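Local coordinates for protein fumarase E (Shigella flexneri 2a str. 2457T, PDB 3C8G) that probably catalyses the hydration of fumarate to (S)-malate, acting as a homodimer of the MtlR/FumE family, at residues 38-41 and 42-45; 114-117 and 118-121. All blocks are in the same frame, centred on the assembly; numbering follows the deposited sequence.

Contact 1: residues 38-41 and 42-45; sequences RQFL and PSLF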
loop_
_atom_site.group_PDB
_atom_site.type_symbol
_atom_site.label_atom_id
_atom_site.label_comp_id
_atom_site.label_asym_id
_atom_site.label_seq_id
_atom_site.Cartn_x
_atom_site.Cartn_y
_atom_site.Cartn_z
ATOM N N ARG B 38 -11.935 0.409 -5.458
ATOM C CA ARG B 38 -11.844 -0.624 -4.431
ATOM C C ARG B 38 -12.352 -1.991 -4.887
ATOM O O ARG B 38 -11.873 -2.993 -4.398
ATOM C CB ARG B 38 -12.554 -0.188 -3.139
ATOM C CG ARG B 38 -11.677 0.619 -2.157
ATOM C CD ARG B 38 -12.493 1.101 -0.925
ATOM N NE ARG B 38 -12.265 0.366 0.328
ATOM C CZ ARG B 38 -11.119 -0.222 0.697
ATOM N NH1 ARG B 38 -11.035 -0.835 1.874
ATOM N NH2 ARG B 38 -10.048 -0.191 -0.086
ATOM N N GLN B 39 -13.323 -2.031 -5.805
ATOM C CA GLN B 39 -13.788 -3.302 -6.379
ATOM C C GLN B 39 -12.698 -3.872 -7.294
ATOM O O GLN B 39 -12.555 -5.086 -7.395
ATOM C CB GLN B 39 -15.139 -3.179 -7.133
ATOM C CG GLN B 39 -15.965 -1.924 -6.793
ATOM C CD GLN B 39 -17.478 -2.157 -6.565
ATOM O OE1 GLN B 39 -18.252 -2.342 -7.513
ATOM N NE2 GLN B 39 -17.899 -2.095 -5.297
ATOM N N PHE B 40 -11.922 -2.995 -7.925
ATOM C CA PHE B 40 -10.841 -3.385 -8.823
ATOM C C PHE B 40 -9.658 -3.999 -8.095
ATOM O O PHE B 40 -9.075 -4.950 -8.570
ATOM C CB PHE B 40 -10.370 -2.171 -9.628
ATOM C CG PHE B 40 -9.268 -2.470 -10.619
ATOM C CD1 PHE B 40 -7.931 -2.313 -10.262
ATOM C CD2 PHE B 40 -9.571 -2.876 -11.919
ATOM C CE1 PHE B 40 -6.916 -2.584 -11.181
ATOM C CE2 PHE B 40 -8.566 -3.157 -12.849
ATOM C CZ PHE B 40 -7.247 -3.007 -12.489
ATOM N N LEU B 41 -9.308 -3.447 -6.944
ATOM C CA LEU B 41 -8.114 -3.870 -6.196
ATOM C C LEU B 41 -7.827 -5.394 -6.081
ATOM O O LEU B 41 -6.681 -5.803 -6.244
ATOM C CB LEU B 41 -8.091 -3.186 -4.816
ATOM C CG LEU B 41 -7.294 -1.908 -4.448
ATOM C CD1 LEU B 41 -6.737 -1.048 -5.601
ATOM C CD2 LEU B 41 -8.121 -1.056 -3.476
ATOM N N PRO B 42 -8.857 -6.234 -5.795
ATOM C CA PRO B 42 -8.657 -7.703 -5.810
ATOM C C PRO B 42 -7.946 -8.231 -7.048
ATOM O O PRO B 42 -7.188 -9.200 -6.953
ATOM C CB PRO B 42 -10.082 -8.258 -5.775
ATOM C CG PRO B 42 -10.879 -7.185 -5.084
ATOM C CD PRO B 42 -10.235 -5.872 -5.399
ATOM N N SER B 43 -8.210 -7.591 -8.187
ATOM C CA SER B 43 -7.602 -7.912 -9.488
ATOM C C SER B 43 -6.099 -7.950 -9.441
ATOM O O SER B 43 -5.477 -8.610 -10.269
ATOM C CB SER B 43 -7.958 -6.850 -10.514
ATOM O OG SER B 43 -9.023 -7.290 -11.292
ATOM N N LEU B 44 -5.519 -7.200 -8.511
ATOM C CA LEU B 44 -4.079 -7.069 -8.457
ATOM C C LEU B 44 -3.470 -8.215 -7.700
ATOM O O LEU B 44 -2.260 -8.368 -7.667
ATOM C CB LEU B 44 -3.703 -5.791 -7.728
ATOM C CG LEU B 44 -4.291 -4.522 -8.285
ATOM C CD1 LEU B 44 -4.279 -3.493 -7.162
ATOM C CD2 LEU B 44 -3.481 -4.084 -9.500
ATOM N N PHE B 45 -4.318 -8.999 -7.059
ATOM C CA PHE B 45 -3.850 -9.954 -6.089
ATOM C C PHE B 45 -4.263 -11.382 -6.436
ATOM O O PHE B 45 -5.260 -11.616 -7.123
ATOM C CB PHE B 45 -4.364 -9.553 -4.710
ATOM C CG PHE B 45 -3.928 -8.173 -4.264
ATOM C CD1 PHE B 45 -2.581 -7.791 -4.305
ATOM C CD2 PHE B 45 -4.855 -7.266 -3.752
ATOM C CE1 PHE B 45 -2.173 -6.519 -3.862
ATOM C CE2 PHE B 45 -4.442 -6.003 -3.303
ATOM C CZ PHE B 45 -3.097 -5.641 -3.360
#
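Phe40 O and Leu41 O each receive an amide N-H from three residues further on, Ser43 N at 2.8 Å from Phe40 O and Leu44 N at 2.9 Å from Leu41 O, so the chain at the end of helix 29-40 winds on as a tighter 3-10 turn. The second of these bonds is the straighter at its hydrogen, 163°. A third link of the same i to i+3 kind, Phe45 N to Pro42 O, continues the spiral.

Pro42 lies within the 3-10 segment that follows the helix. Its ring nitrogen has no hydrogen to give, and Arg38 O and Gln39 O meet its ring carbon CD instead of an amide N-H, Gln39 O at 3.2 Å from Pro42 CD; the motif is an alpha-helix whose C-terminal end tightens into a 3-10 turn holding a proline.

On one flank the Phe40 ring, carried with CG anti to the backbone N (chi1 -179°), presents a face to Ser43: CB stands over the ring centre, 4.3 Å from the centroid and 4° off the normal, a CH-pi contact. The Leu44 methyl CD2 comes obliquely to the same ring at CE1, the two side chains crossing at about a right angle. Leu44 sends its other methyl to Leu41, CD1 to CD1 at 3.8 Å, and thus bridges the two. The ring of Phe45 lies with CD2 3.4 Å from Leu41 O, while Leu44 CB covers the centre of one of its faces. Ile77 of helix 70-79 packs against Phe40 and Leu41, Leu76 against Phe45, and Phe45 also meets an apolar side chain of the other subunit.

Contact 2: residues 114-117 and 118-121; sequences ITWD and FISN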
loop_
_atom_site.group_PDB
_atom_site.type_symbol
_atom_site.label_atom_id
_atom_site.label_comp_id
_atom_site.label_asym_id
_atom_site.label_seq_id
_atom_site.Cartn_x
_atom_site.Cartn_y
_atom_site.Cartn_z
ATOM N N ILE B 114 -12.896 28.127 -12.308
ATOM C CA ILE B 114 -12.059 27.093 -11.717
ATOM C C ILE B 114 -12.521 25.701 -12.156
ATOM O O ILE B 114 -11.692 24.853 -12.443
ATOM C CB ILE B 114 -11.921 27.279 -10.196
ATOM C CG1 ILE B 114 -11.109 26.163 -9.570
ATOM C CG2 ILE B 114 -13.328 27.394 -9.533
ATOM C CD1 ILE B 114 -10.477 26.547 -8.253
ATOM N N THR B 115 -13.829 25.460 -12.254
ATOM C CA THR B 115 -14.265 24.114 -12.610
ATOM C C THR B 115 -14.130 23.862 -14.135
ATOM O O THR B 115 -13.941 22.714 -14.604
ATOM C CB THR B 115 -15.666 23.712 -12.037
ATOM O OG1 THR B 115 -16.588 23.526 -13.105
ATOM C CG2 THR B 115 -16.206 24.727 -11.068
ATOM N N TRP B 116 -14.182 24.945 -14.903
ATOM C CA TRP B 116 -13.905 24.858 -16.324
ATOM C C TRP B 116 -12.420 24.475 -16.477
ATOM O O TRP B 116 -12.075 23.572 -17.246
ATOM C CB TRP B 116 -14.267 26.163 -17.079
ATOM C CG TRP B 116 -13.746 26.126 -18.483
ATOM C CD1 TRP B 116 -12.577 26.690 -18.957
ATOM C CD2 TRP B 116 -14.312 25.402 -19.574
ATOM N NE1 TRP B 116 -12.411 26.380 -20.280
ATOM C CE2 TRP B 116 -13.459 25.594 -20.688
ATOM C CE3 TRP B 116 -15.467 24.619 -19.726
ATOM C CZ2 TRP B 116 -13.733 25.030 -21.941
ATOM C CZ3 TRP B 116 -15.731 24.048 -20.961
ATOM C CH2 TRP B 116 -14.869 24.260 -22.055
ATOM N N ASP B 117 -11.547 25.131 -15.722
ATOM C CA ASP B 117 -10.122 24.749 -15.746
ATOM C C ASP B 117 -9.936 23.279 -15.451
ATOM O O ASP B 117 -9.126 22.598 -16.105
ATOM C CB ASP B 117 -9.300 25.579 -14.776
ATOM C CG ASP B 117 -9.081 26.987 -15.279
ATOM O OD1 ASP B 117 -9.521 27.324 -16.420
ATOM O OD2 ASP B 117 -8.459 27.773 -14.531
ATOM N N PHE B 118 -10.711 22.781 -14.494
ATOM C CA PHE B 118 -10.611 21.395 -14.134
ATOM C C PHE B 118 -11.096 20.540 -15.301
ATOM O O PHE B 118 -10.390 19.587 -15.689
ATOM C CB PHE B 118 -11.360 21.151 -12.833
ATOM C CG PHE B 118 -11.775 19.735 -12.606
ATOM C CD1 PHE B 118 -13.078 19.345 -12.854
ATOM C CD2 PHE B 118 -10.884 18.811 -12.076
ATOM C CE1 PHE B 118 -13.488 18.042 -12.607
ATOM C CE2 PHE B 118 -11.264 17.500 -11.826
ATOM C CZ PHE B 118 -12.569 17.106 -12.107
ATOM N N ILE B 119 -12.249 20.882 -15.903
ATOM C CA ILE B 119 -12.750 20.011 -16.963
ATOM C C ILE B 119 -11.925 20.021 -18.255
ATOM O O ILE B 119 -11.999 19.083 -19.022
ATOM C CB ILE B 119 -14.218 20.183 -17.266
ATOM C CG1 ILE B 119 -14.468 21.465 -18.041
ATOM C CG2 ILE B 119 -15.090 19.994 -15.963
ATOM C CD1 ILE B 119 -15.927 21.794 -18.124
ATOM N N SER B 120 -11.112 21.055 -18.455
ATOM C CA SER B 120 -10.181 21.130 -19.588
ATOM C C SER B 120 -9.009 20.151 -19.480
ATOM O O SER B 120 -8.395 19.810 -20.477
ATOM C CB SER B 120 -9.639 22.553 -19.734
ATOM O OG SER B 120 -10.679 23.470 -19.436
ATOM N N ASN B 121 -8.714 19.691 -18.277
ATOM C CA ASN B 121 -7.677 18.684 -18.090
ATOM C C ASN B 121 -8.205 17.300 -17.735
ATOM O O ASN B 121 -7.446 16.483 -17.213
ATOM C CB ASN B 121 -6.736 19.136 -16.987
ATOM C CG ASN B 121 -6.015 20.394 -17.347
ATOM O OD1 ASN B 121 -5.504 20.532 -18.465
ATOM N ND2 ASN B 121 -5.995 21.346 -16.421
#
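Ser120 and Ile119 both reach back to Trp116, about one helical turn earlier, and meet its indole in different ways. Ser120 OG lies over one face of the ring system, 3.5 Å from Trp116 NE1 and offset toward the rim; the indole N-H is badly angled for it. The hydroxyl instead gives its hydrogen to Trp116 O at 2.6 Å, from above the carbonyl plane. That oxygen also takes the amide N-H of Ser120 at 3.0 Å, so two donors of one residue grip it. A serine hydroxyl bonded to the carbonyl one turn earlier is a common feature of alpha-helices. With OG set beside its own backbone N (chi1 -37°), the serine side chain folds back onto the helix.

Ile119 crosses the indole at about a right angle, its CD1 nearest to Trp116 CE3 on the six-membered ring. Phe118 leaves the helix in another direction; Thr115 O lies in plane at its ring edge, 3.9 Å from Phe118 CD1, while accepting the helical bond from Ile119 N. Thr115 OG1 is bonded to Phe110 O, further back along the chain.

Around this last turn of helix 113-120, Phe140 meets Trp116 edge-to-face. Phe118 is held against helix 85-103, where Phe94 stacks edge-to-face and Tyr97 at a slant, and Leu159 of helix 158-166 packs on both Phe118 and Ile119.

In the fold
Both contacts lie near the C-terminal end of a short helix in an all-helical chain, and their centres stand about 30 Å apart on opposite sides of the chain's centre, with nearest atoms about 18 Å from each other. Contact 1, 38-45, closes before contact 2, 114-121, opens, and helices 50-55, 70-79 and 85-103 come between them in sequence. Contact 1 also reaches the partner subunit of the homodimer, whereas contact 2 is touched by no other chain of the assembly. Contact 1 thus joins its helix end to helix 70-79 and the dimer partner, contact 2 to helices 85-103 and 158-166.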